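Local coordinates for 2',5'-phosphodiesterase 12 (Homo sapiens, PDB 4Z0V), which belongs to the endonuclease/exonuclease/phosphatase family, joining a DNase I-like fold with a bound magnesium ion to an N-terminal domain of E-set type, at residues 129-134 with 167-172; 111-116 with 430-435; 186-191 with 203-208. All coordinates share one frame; numbering follows the deposited sequence.

All three contacts join a helix to one six-stranded mixed sheet of the DNase I-like fold. Contacts 1 and 2 are buried; they adjoin because strands 125-132 and 433-439 are neighbours in the sheet, with S130 O hydrogen-bonded to L433 N. Contact 3 lies nearer the surface, at strand 201-207, one edge of the sheet, and its centre is about 22 Å from that of contact 2. In contact 1 a tyrosine hydroxyl meets a carboxylate beside aliphatic packing, in contact 2 an arginine reaches a backbone carbonyl, and contact 3 is an apolar pairing of two phenylalanines. Helix 159-172 of contact 1 is hydrogen-bonded to helix 185-198 of contact 3, through Q167 NE2 and S191 O.

Contact 1 of 3, residues 129-134 with 167-172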
loop_
_atom_site.group_PDB
_atom_site.type_symbol
_atom_site.label_atom_id
_atom_site.label_comp_id
_atom_site.label_asym_id
_atom_site.label_seq_id
_atom_site.Cartn_x
_atom_site.Cartn_y
_atom_site.Cartn_z
ATOM N N VAL A 129 7.188 -2.980 0.465
ATOM C CA VAL A 129 6.292 -2.881 -0.693
ATOM C C VAL A 129 5.790 -1.454 -0.798
ATOM O O VAL A 129 5.458 -0.855 0.228
ATOM C CB VAL A 129 5.075 -3.853 -0.523
ATOM C CG1 VAL A 129 4.048 -3.664 -1.660
ATOM C CG2 VAL A 129 5.528 -5.319 -0.428
ATOM N N SER A 130 5.653 -0.927 -2.011
ATOM C CA SER A 130 4.972 0.369 -2.243
ATOM C C SER A 130 4.008 0.133 -3.369
ATOM O O SER A 130 4.413 -0.367 -4.432
ATOM C CB SER A 130 5.932 1.519 -2.543
ATOM O OG SER A 130 5.186 2.727 -2.679
ATOM N N TYR A 131 2.714 0.458 -3.149
ATOM C CA TYR A 131 1.732 0.115 -4.188
ATOM C C TYR A 131 0.537 1.045 -4.188
ATOM O O TYR A 131 -0.119 1.175 -3.164
ATOM C CB TYR A 131 1.248 -1.316 -3.867
ATOM C CG TYR A 131 0.434 -2.089 -4.886
ATOM C CD1 TYR A 131 0.372 -1.682 -6.222
ATOM C CD2 TYR A 131 -0.167 -3.307 -4.546
ATOM C CE1 TYR A 131 -0.266 -2.466 -7.187
ATOM C CE2 TYR A 131 -0.826 -4.086 -5.500
ATOM C CZ TYR A 131 -0.852 -3.672 -6.825
ATOM O OH TYR A 131 -1.460 -4.471 -7.767
ATOM N N ASN A 132 0.231 1.651 -5.348
ATOM C CA ASN A 132 -0.968 2.474 -5.507
ATOM C C ASN A 132 -2.004 1.465 -6.002
ATOM O O ASN A 132 -1.842 0.917 -7.099
ATOM C CB ASN A 132 -0.721 3.661 -6.473
ATOM C CG ASN A 132 -1.987 4.439 -6.789
ATOM O OD1 ASN A 132 -3.076 3.853 -6.914
ATOM N ND2 ASN A 132 -1.870 5.778 -6.960
ATOM N N ILE A 133 -2.994 1.165 -5.174
ATOM C CA ILE A 133 -3.926 0.048 -5.425
ATOM C C ILE A 133 -5.199 0.449 -6.177
ATOM O O ILE A 133 -6.046 -0.434 -6.392
ATOM C CB ILE A 133 -4.268 -0.722 -4.111
ATOM C CG1 ILE A 133 -4.962 0.204 -3.058
ATOM C CG2 ILE A 133 -2.975 -1.403 -3.548
ATOM C CD1 ILE A 133 -5.631 -0.597 -1.869
ATOM N N LEU A 134 -5.278 1.709 -6.660
ATOM C CA LEU A 134 -6.394 2.260 -7.475
ATOM C C LEU A 134 -7.703 2.266 -6.679
ATOM O O LEU A 134 -8.368 1.225 -6.472
ATOM C CB LEU A 134 -6.533 1.464 -8.802
ATOM C CG LEU A 134 -7.731 1.779 -9.732
ATOM C CD1 LEU A 134 -7.792 3.265 -10.081
ATOM C CD2 LEU A 134 -7.662 0.908 -10.988
ATOM N N GLN A 167 -5.537 -8.898 -2.178
ATOM C CA GLN A 167 -5.305 -9.691 -0.982
ATOM C C GLN A 167 -4.327 -10.818 -1.276
ATOM O O GLN A 167 -3.364 -10.997 -0.530
ATOM C CB GLN A 167 -6.630 -10.265 -0.447
ATOM C CG GLN A 167 -7.491 -9.209 0.273
ATOM C CD GLN A 167 -8.778 -9.861 0.781
ATOM O OE1 GLN A 167 -9.272 -10.829 0.219
ATOM N NE2 GLN A 167 -9.344 -9.362 1.866
ATOM N N LYS A 168 -4.528 -11.530 -2.394
ATOM C CA LYS A 168 -3.623 -12.617 -2.763
ATOM C C LYS A 168 -2.209 -12.059 -3.034
ATOM O O LYS A 168 -1.219 -12.604 -2.568
ATOM C CB LYS A 168 -4.152 -13.376 -3.988
ATOM C CG LYS A 168 -3.244 -14.587 -4.308
ATOM C CD LYS A 168 -3.747 -15.466 -5.426
ATOM C CE LYS A 168 -2.812 -16.654 -5.630
ATOM N NZ LYS A 168 -3.382 -17.555 -6.683
ATOM N N GLU A 169 -2.151 -10.961 -3.763
ATOM C CA GLU A 169 -0.888 -10.317 -4.119
ATOM C C GLU A 169 -0.092 -9.908 -2.883
ATOM O O GLU A 169 1.061 -10.297 -2.731
ATOM C CB GLU A 169 -1.138 -9.094 -5.004
ATOM C CG GLU A 169 0.187 -8.448 -5.374
ATOM C CD GLU A 169 0.075 -7.354 -6.404
ATOM O OE1 GLU A 169 1.134 -6.799 -6.774
ATOM O OE2 GLU A 169 -1.059 -7.042 -6.829
ATOM N N LEU A 170 -0.692 -9.081 -2.024
ATOM C CA LEU A 170 0.005 -8.583 -0.862
ATOM C C LEU A 170 0.343 -9.647 0.122
ATOM O O LEU A 170 1.476 -9.670 0.579
ATOM C CB LEU A 170 -0.816 -7.465 -0.182
ATOM C CG LEU A 170 -0.910 -6.184 -1.009
ATOM C CD1 LEU A 170 -1.746 -5.131 -0.260
ATOM C CD2 LEU A 170 0.513 -5.608 -1.281
ATOM N N THR A 171 -0.579 -10.566 0.433
ATOM C CA THR A 171 -0.238 -11.616 1.405
ATOM C C THR A 171 0.850 -12.544 0.869
ATOM O O THR A 171 1.704 -12.981 1.641
ATOM C CB THR A 171 -1.475 -12.402 1.830
ATOM O OG1 THR A 171 -2.043 -13.059 0.685
ATOM C CG2 THR A 171 -2.539 -11.492 2.547
ATOM N N GLY A 172 0.848 -12.756 -0.446
ATOM C CA GLY A 172 1.846 -13.562 -1.133
ATOM C C GLY A 172 3.256 -12.988 -1.102
ATOM O O GLY A 172 4.219 -13.749 -1.231
#
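Y131 and E169 meet from opposite directions, the phenol reaching from strand 125-132 and the carboxylate from helix 159-172. The tyrosine OH donates to E169 OE2 at 2.8 Å, arriving on the syn side of the carboxylate, 23° out of its plane. E169 has CG anti to the backbone N (chi1 -179°) and an extended chain beyond it, a shape that carries the carboxylate across to the strand. OE1 is engaged as well, by the Y173 hydroxyl, so both oxygens of this buried acid have partners. Tyrosine suits its place by offering E169 a hydroxyl and L170 an apolar ring edge. The branched end of L170 puts one methyl, CD2, against both V129 CG1 and that edge, 4.1 Å from Y131 CD2. Just past the strand, I133 CG2 lies over one face of the ring, toward its rim. The strand and helix run nearly antiparallel, as expected in a beta-alpha-beta crossover, where helix 159-172 leads from strand 125-132 to its parallel neighbour 177-184. I178 and L180 of that neighbour touch V129 and Y131, while F110 of helix 110-113 packs on E169 and helix 185-198 touches Q167 and T171.

Contact 2 of 3, residues 111-116 with 430-435; sequences DHRHLY and HIALVC
R113, on the short, weakly bonded helix 110-113, reaches A432 at the entrance to strand 433-439, the last strand of the DNase I-like fold. Both terminal nitrogens of the guanidinium hydrogen-bond to a single atom, the A432 carbonyl oxygen, with NH1 at 2.8 Å and NH2 at 2.9 Å from A432 O. The oxygen lies in the guanidinium plane, so each nitrogen directs an N-H at it, though neither bond is straight: the N-H...O angles are 146° and 142°. Both donors come to the carbonyl from the same face of its plane. Arginine suits the position because a long chain is needed to span the gap from helix to strand, and its two terminal nitrogens can converge on a single buried carbonyl oxygen. A bend at chi3 (82°) turns NH1 and NH2 to that carbonyl.

Strand 433-439 runs antiparallel between strands 125-132 and 401-406, and R113 ties the chain just before it to the segment that follows 401-406. Its NE donates to P408 O, and NH2 makes a further weak bond to I407 O. Apolar side chains also line the guanidinium: V434 CG2 lies over one face, 4.3 Å from R113 NH2, while I431 CG2 comes within 3.7 Å of R113 NH1, the side chains of R113 and I431 crossing at about a right angle. A432, whose small CB stays 3.9 Å from R113 NH1, also touches Y131 of strand 125-132. The side chain of I431 lies about 12 Å from the bound magnesium ion.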
loop_
_atom_site.group_PDB
_atom_site.type_symbol
_atom_site.label_atom_id
_atom_site.label_comp_id
_atom_site.label_asym_id
_atom_site.label_seq_id
_atom_site.Cartn_x
_atom_site.Cartn_y
_atom_site.Cartn_z
ATOM N N ASP A 111 1.937 -13.751 -9.912
ATOM C CA ASP A 111 2.245 -15.182 -9.692
ATOM C C ASP A 111 3.753 -15.476 -9.789
ATOM O O ASP A 111 4.309 -16.107 -8.893
ATOM C CB ASP A 111 1.486 -16.092 -10.652
ATOM C CG ASP A 111 -0.018 -16.084 -10.495
ATOM O OD1 ASP A 111 -0.505 -15.685 -9.410
ATOM O OD2 ASP A 111 -0.708 -16.480 -11.451
ATOM N N HIS A 112 4.410 -14.983 -10.851
ATOM C CA HIS A 112 5.847 -15.185 -11.022
ATOM C C HIS A 112 6.625 -14.400 -9.950
ATOM O O HIS A 112 7.633 -14.868 -9.463
ATOM C CB HIS A 112 6.282 -14.736 -12.426
ATOM C CG HIS A 112 7.750 -14.919 -12.645
ATOM N ND1 HIS A 112 8.305 -16.186 -12.781
ATOM C CD2 HIS A 112 8.743 -13.998 -12.679
ATOM C CE1 HIS A 112 9.608 -15.990 -12.935
ATOM N NE2 HIS A 112 9.922 -14.696 -12.860
ATOM N N ARG A 113 6.118 -13.219 -9.563
ATOM C CA ARG A 113 6.774 -12.360 -8.569
ATOM C C ARG A 113 6.832 -13.045 -7.214
ATOM O O ARG A 113 7.825 -12.907 -6.515
ATOM C CB ARG A 113 6.006 -11.030 -8.469
ATOM C CG ARG A 113 5.942 -10.300 -9.808
ATOM C CD ARG A 113 5.412 -8.888 -9.619
ATOM N NE ARG A 113 6.471 -7.978 -9.184
ATOM C CZ ARG A 113 6.265 -6.735 -8.775
ATOM N NH1 ARG A 113 5.030 -6.253 -8.692
ATOM N NH2 ARG A 113 7.292 -5.956 -8.462
ATOM N N HIS A 114 5.825 -13.872 -6.901
ATOM C CA HIS A 114 5.757 -14.600 -5.639
ATOM C C HIS A 114 6.846 -15.664 -5.512
ATOM O O HIS A 114 7.174 -16.043 -4.395
ATOM C CB HIS A 114 4.376 -15.213 -5.445
ATOM C CG HIS A 114 3.340 -14.208 -5.040
ATOM N ND1 HIS A 114 2.002 -14.500 -5.130
ATOM C CD2 HIS A 114 3.488 -12.952 -4.533
ATOM C CE1 HIS A 114 1.364 -13.425 -4.684
ATOM N NE2 HIS A 114 2.222 -12.460 -4.332
ATOM N N LEU A 115 7.511 -16.033 -6.629
ATOM C CA LEU A 115 8.667 -16.942 -6.548
ATOM C C LEU A 115 9.853 -16.265 -5.858
ATOM O O LEU A 115 10.777 -16.956 -5.428
ATOM C CB LEU A 115 9.102 -17.412 -7.958
ATOM C CG LEU A 115 8.045 -18.167 -8.786
ATOM C CD1 LEU A 115 8.642 -18.631 -10.103
ATOM C CD2 LEU A 115 7.466 -19.364 -8.010
ATOM N N TYR A 116 9.858 -14.921 -5.800
ATOM C CA TYR A 116 10.925 -14.120 -5.165
ATOM C C TYR A 116 10.607 -13.799 -3.699
ATOM O O TYR A 116 11.408 -13.134 -3.032
ATOM C CB TYR A 116 11.112 -12.802 -5.924
ATOM C CG TYR A 116 11.716 -12.982 -7.298
ATOM C CD1 TYR A 116 10.938 -13.408 -8.374
ATOM C CD2 TYR A 116 13.071 -12.766 -7.517
ATOM C CE1 TYR A 116 11.504 -13.638 -9.628
ATOM C CE2 TYR A 116 13.641 -12.965 -8.774
ATOM C CZ TYR A 116 12.862 -13.436 -9.817
ATOM O OH TYR A 116 13.419 -13.605 -11.061
ATOM N N HIS A 430 -1.356 0.737 -11.475
ATOM C CA HIS A 430 0.051 0.773 -11.067
ATOM C C HIS A 430 0.552 -0.636 -10.800
ATOM O O HIS A 430 -0.242 -1.558 -10.638
ATOM C CB HIS A 430 0.244 1.631 -9.808
ATOM C CG HIS A 430 0.075 3.099 -10.023
ATOM N ND1 HIS A 430 1.156 3.971 -9.932
ATOM C CD2 HIS A 430 -1.046 3.815 -10.249
ATOM C CE1 HIS A 430 0.662 5.186 -10.139
ATOM N NE2 HIS A 430 -0.660 5.145 -10.336
ATOM N N ILE A 431 1.873 -0.794 -10.715
ATOM C CA ILE A 431 2.532 -2.061 -10.420
ATOM C C ILE A 431 3.216 -1.924 -9.073
ATOM O O ILE A 431 3.937 -0.944 -8.855
ATOM C CB ILE A 431 3.523 -2.390 -11.550
ATOM C CG1 ILE A 431 2.804 -2.473 -12.918
ATOM C CG2 ILE A 431 4.305 -3.661 -11.226
ATOM C CD1 ILE A 431 3.781 -2.544 -14.145
ATOM N N ALA A 432 3.006 -2.893 -8.175
ATOM C CA ALA A 432 3.625 -2.878 -6.861
ATOM C C ALA A 432 5.119 -2.937 -6.956
ATOM O O ALA A 432 5.671 -3.699 -7.780
ATOM C CB ALA A 432 3.138 -4.073 -6.029
ATOM N N LEU A 433 5.782 -2.111 -6.148
ATOM C CA LEU A 433 7.250 -2.202 -6.002
ATOM C C LEU A 433 7.542 -3.041 -4.804
ATOM O O LEU A 433 6.921 -2.845 -3.768
ATOM C CB LEU A 433 7.900 -0.836 -5.828
ATOM C CG LEU A 433 7.802 0.130 -6.969
ATOM C CD1 LEU A 433 8.505 1.395 -6.580
ATOM C CD2 LEU A 433 8.403 -0.455 -8.256
ATOM N N VAL A 434 8.430 -4.026 -4.934
ATOM C CA VAL A 434 8.772 -4.916 -3.809
ATOM C C VAL A 434 10.274 -5.095 -3.798
ATOM O O VAL A 434 10.856 -5.431 -4.837
ATOM C CB VAL A 434 8.064 -6.297 -3.914
ATOM C CG1 VAL A 434 8.244 -7.120 -2.622
ATOM C CG2 VAL A 434 6.587 -6.160 -4.270
ATOM N N CYS A 435 10.916 -4.896 -2.644
ATOM C CA CYS A 435 12.370 -5.102 -2.557
ATOM C C CYS A 435 12.737 -5.578 -1.173
ATOM O O CYS A 435 12.052 -5.247 -0.196
ATOM C CB CYS A 435 13.113 -3.823 -2.898
ATOM S SG CYS A 435 12.779 -2.489 -1.743
#

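Contact 3 of 3, residues 186-191 with 203-208; sequences AVFSDS and GVFRIK
F188 and F205 both have CG anti to the backbone N (chi1 -178° and -179°); with helix and strand running nearly antiparallel, the like torsions let the side chains slide past each other in opposite directions. F188 comes from helix 185-198 and F205 from strand 201-207, with both CB atoms directed across the contact. The rings are nearly parallel, with planes 13° apart, but they are displaced until little of one lies above the other, and their centroids are 5.0 Å apart. On the facing side, each ring has the other residue's CB over it. F205 CB sits almost exactly on the normal of the F188 ring, 3.5 Å from its centroid, while F188 CB stands over the F205 ring, offset toward the rim, at 4.1 Å from that centroid. I207 N lies over the opposite face of F205. The pair is thus a reciprocal CH-pi contact more than a true stack.

The rim of F188 runs on to the strand backbone. Its CZ is 3.8 Å from G203 O, which lies near the ring plane, and CE1 is equally 3.8 Å from V204 O. G203, with no side chain, lets this rim come close to the strand. The neighbouring V204 points the other way, to strands 222-231 and 265-273 of the second sheet, so strand 201-207 is sandwiched between helix and sheet as in the layered alpha/beta fold of this family. F216 of the adjacent strand 211-218 also meets the F188 ring.

No hydrogen bond crosses between the two segments: here helix and edge strand are joined by dispersion and by C-H groups facing pi clouds, an attraction set by close fit and little by charge.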
loop_
_atom_site.group_PDB
_atom_site.type_symbol
_atom_site.label_atom_id
_atom_site.label_comp_id
_atom_site.label_asym_id
_atom_site.label_seq_id
_atom_site.Cartn_x
_atom_site.Cartn_y
_atom_site.Cartn_z
ATOM N N ALA A 186 -13.412 1.857 3.241
ATOM C CA ALA A 186 -13.937 0.489 3.405
ATOM C C ALA A 186 -12.925 -0.567 2.972
ATOM O O ALA A 186 -12.941 -1.663 3.517
ATOM C CB ALA A 186 -15.238 0.307 2.616
ATOM N N VAL A 187 -12.019 -0.226 2.039
ATOM C CA VAL A 187 -10.986 -1.193 1.609
ATOM C C VAL A 187 -10.036 -1.438 2.788
ATOM O O VAL A 187 -9.693 -2.594 3.064
ATOM C CB VAL A 187 -10.263 -0.701 0.336
ATOM C CG1 VAL A 187 -8.989 -1.524 0.058
ATOM C CG2 VAL A 187 -11.234 -0.769 -0.852
ATOM N N PHE A 188 -9.636 -0.367 3.496
ATOM C CA PHE A 188 -8.764 -0.512 4.664
ATOM C C PHE A 188 -9.410 -1.407 5.709
ATOM O O PHE A 188 -8.801 -2.378 6.123
ATOM C CB PHE A 188 -8.429 0.858 5.289
ATOM C CG PHE A 188 -7.499 0.742 6.474
ATOM C CD1 PHE A 188 -6.145 0.492 6.293
ATOM C CD2 PHE A 188 -7.985 0.838 7.772
ATOM C CE1 PHE A 188 -5.294 0.337 7.391
ATOM C CE2 PHE A 188 -7.132 0.672 8.870
ATOM C CZ PHE A 188 -5.794 0.428 8.674
ATOM N N SER A 189 -10.652 -1.100 6.126
ATOM C CA SER A 189 -11.260 -1.837 7.225
ATOM C C SER A 189 -11.796 -3.227 6.859
ATOM O O SER A 189 -11.748 -4.110 7.724
ATOM C CB SER A 189 -12.381 -1.000 7.851
ATOM O OG SER A 189 -13.346 -0.680 6.864
ATOM N N ASP A 190 -12.302 -3.433 5.627
ATOM C CA ASP A 190 -12.964 -4.700 5.252
ATOM C C ASP A 190 -12.139 -5.642 4.393
ATOM O O ASP A 190 -12.495 -6.820 4.307
ATOM C CB ASP A 190 -14.286 -4.434 4.500
ATOM C CG ASP A 190 -15.211 -3.424 5.163
ATOM O OD1 ASP A 190 -15.032 -3.155 6.367
ATOM O OD2 ASP A 190 -16.078 -2.879 4.465
ATOM N N SER A 191 -11.066 -5.151 3.742
ATOM C CA SER A 191 -10.269 -6.037 2.902
ATOM C C SER A 191 -8.814 -6.142 3.392
ATOM O O SER A 191 -8.324 -7.246 3.618
ATOM C CB SER A 191 -10.294 -5.545 1.461
ATOM O OG SER A 191 -9.398 -6.305 0.663
ATOM N N GLY A 203 -1.922 -2.406 10.671
ATOM C CA GLY A 203 -1.868 -1.217 9.831
ATOM C C GLY A 203 -2.451 0.049 10.416
ATOM O O GLY A 203 -3.222 0.013 11.390
ATOM N N VAL A 204 -2.074 1.181 9.793
ATOM C CA VAL A 204 -2.565 2.521 10.138
ATOM C C VAL A 204 -3.022 3.204 8.834
ATOM O O VAL A 204 -2.490 2.944 7.739
ATOM C CB VAL A 204 -1.531 3.352 10.938
ATOM C CG1 VAL A 204 -1.313 2.746 12.333
ATOM C CG2 VAL A 204 -0.208 3.491 10.192
ATOM N N PHE A 205 -4.057 4.033 8.952
ATOM C CA PHE A 205 -4.699 4.652 7.787
ATOM C C PHE A 205 -4.776 6.159 7.950
ATOM O O PHE A 205 -5.134 6.642 9.026
ATOM C CB PHE A 205 -6.109 4.041 7.633
ATOM C CG PHE A 205 -6.948 4.517 6.469
ATOM C CD1 PHE A 205 -6.503 4.364 5.155
ATOM C CD2 PHE A 205 -8.226 5.024 6.677
ATOM C CE1 PHE A 205 -7.292 4.791 4.071
ATOM C CE2 PHE A 205 -9.021 5.439 5.597
ATOM C CZ PHE A 205 -8.549 5.313 4.296
ATOM N N ARG A 206 -4.475 6.889 6.873
ATOM C CA ARG A 206 -4.587 8.352 6.834
ATOM C C ARG A 206 -5.414 8.719 5.606
ATOM O O ARG A 206 -4.905 8.674 4.490
ATOM C CB ARG A 206 -3.196 9.009 6.829
ATOM C CG ARG A 206 -3.173 10.542 6.571
ATOM C CD ARG A 206 -3.969 11.327 7.610
ATOM N NE ARG A 206 -3.499 11.024 8.962
ATOM C CZ ARG A 206 -4.044 11.479 10.083
ATOM N NH1 ARG A 206 -5.115 12.268 10.040
ATOM N NH2 ARG A 206 -3.532 11.139 11.259
ATOM N N ILE A 207 -6.698 9.034 5.810
ATOM C CA ILE A 207 -7.563 9.335 4.677
ATOM C C ILE A 207 -7.406 10.806 4.251
ATOM O O ILE A 207 -7.004 11.632 5.066
ATOM C CB ILE A 207 -9.052 8.978 4.989
ATOM C CG1 ILE A 207 -9.852 8.759 3.677
ATOM C CG2 ILE A 207 -9.727 10.008 5.933
ATOM C CD1 ILE A 207 -11.147 8.149 3.830
ATOM N N LYS A 208 -7.663 11.105 2.966
ATOM C CA LYS A 208 -7.730 12.476 2.457
ATOM C C LYS A 208 -9.242 12.812 2.472
ATOM O O LYS A 208 -9.779 13.171 3.525
ATOM C CB LYS A 208 -7.112 12.573 1.071
ATOM C CG LYS A 208 -5.635 12.838 1.020
ATOM C CD LYS A 208 -5.237 13.487 -0.309
ATOM C CE LYS A 208 -5.423 12.611 -1.528
ATOM N NZ LYS A 208 -4.604 13.093 -2.674
#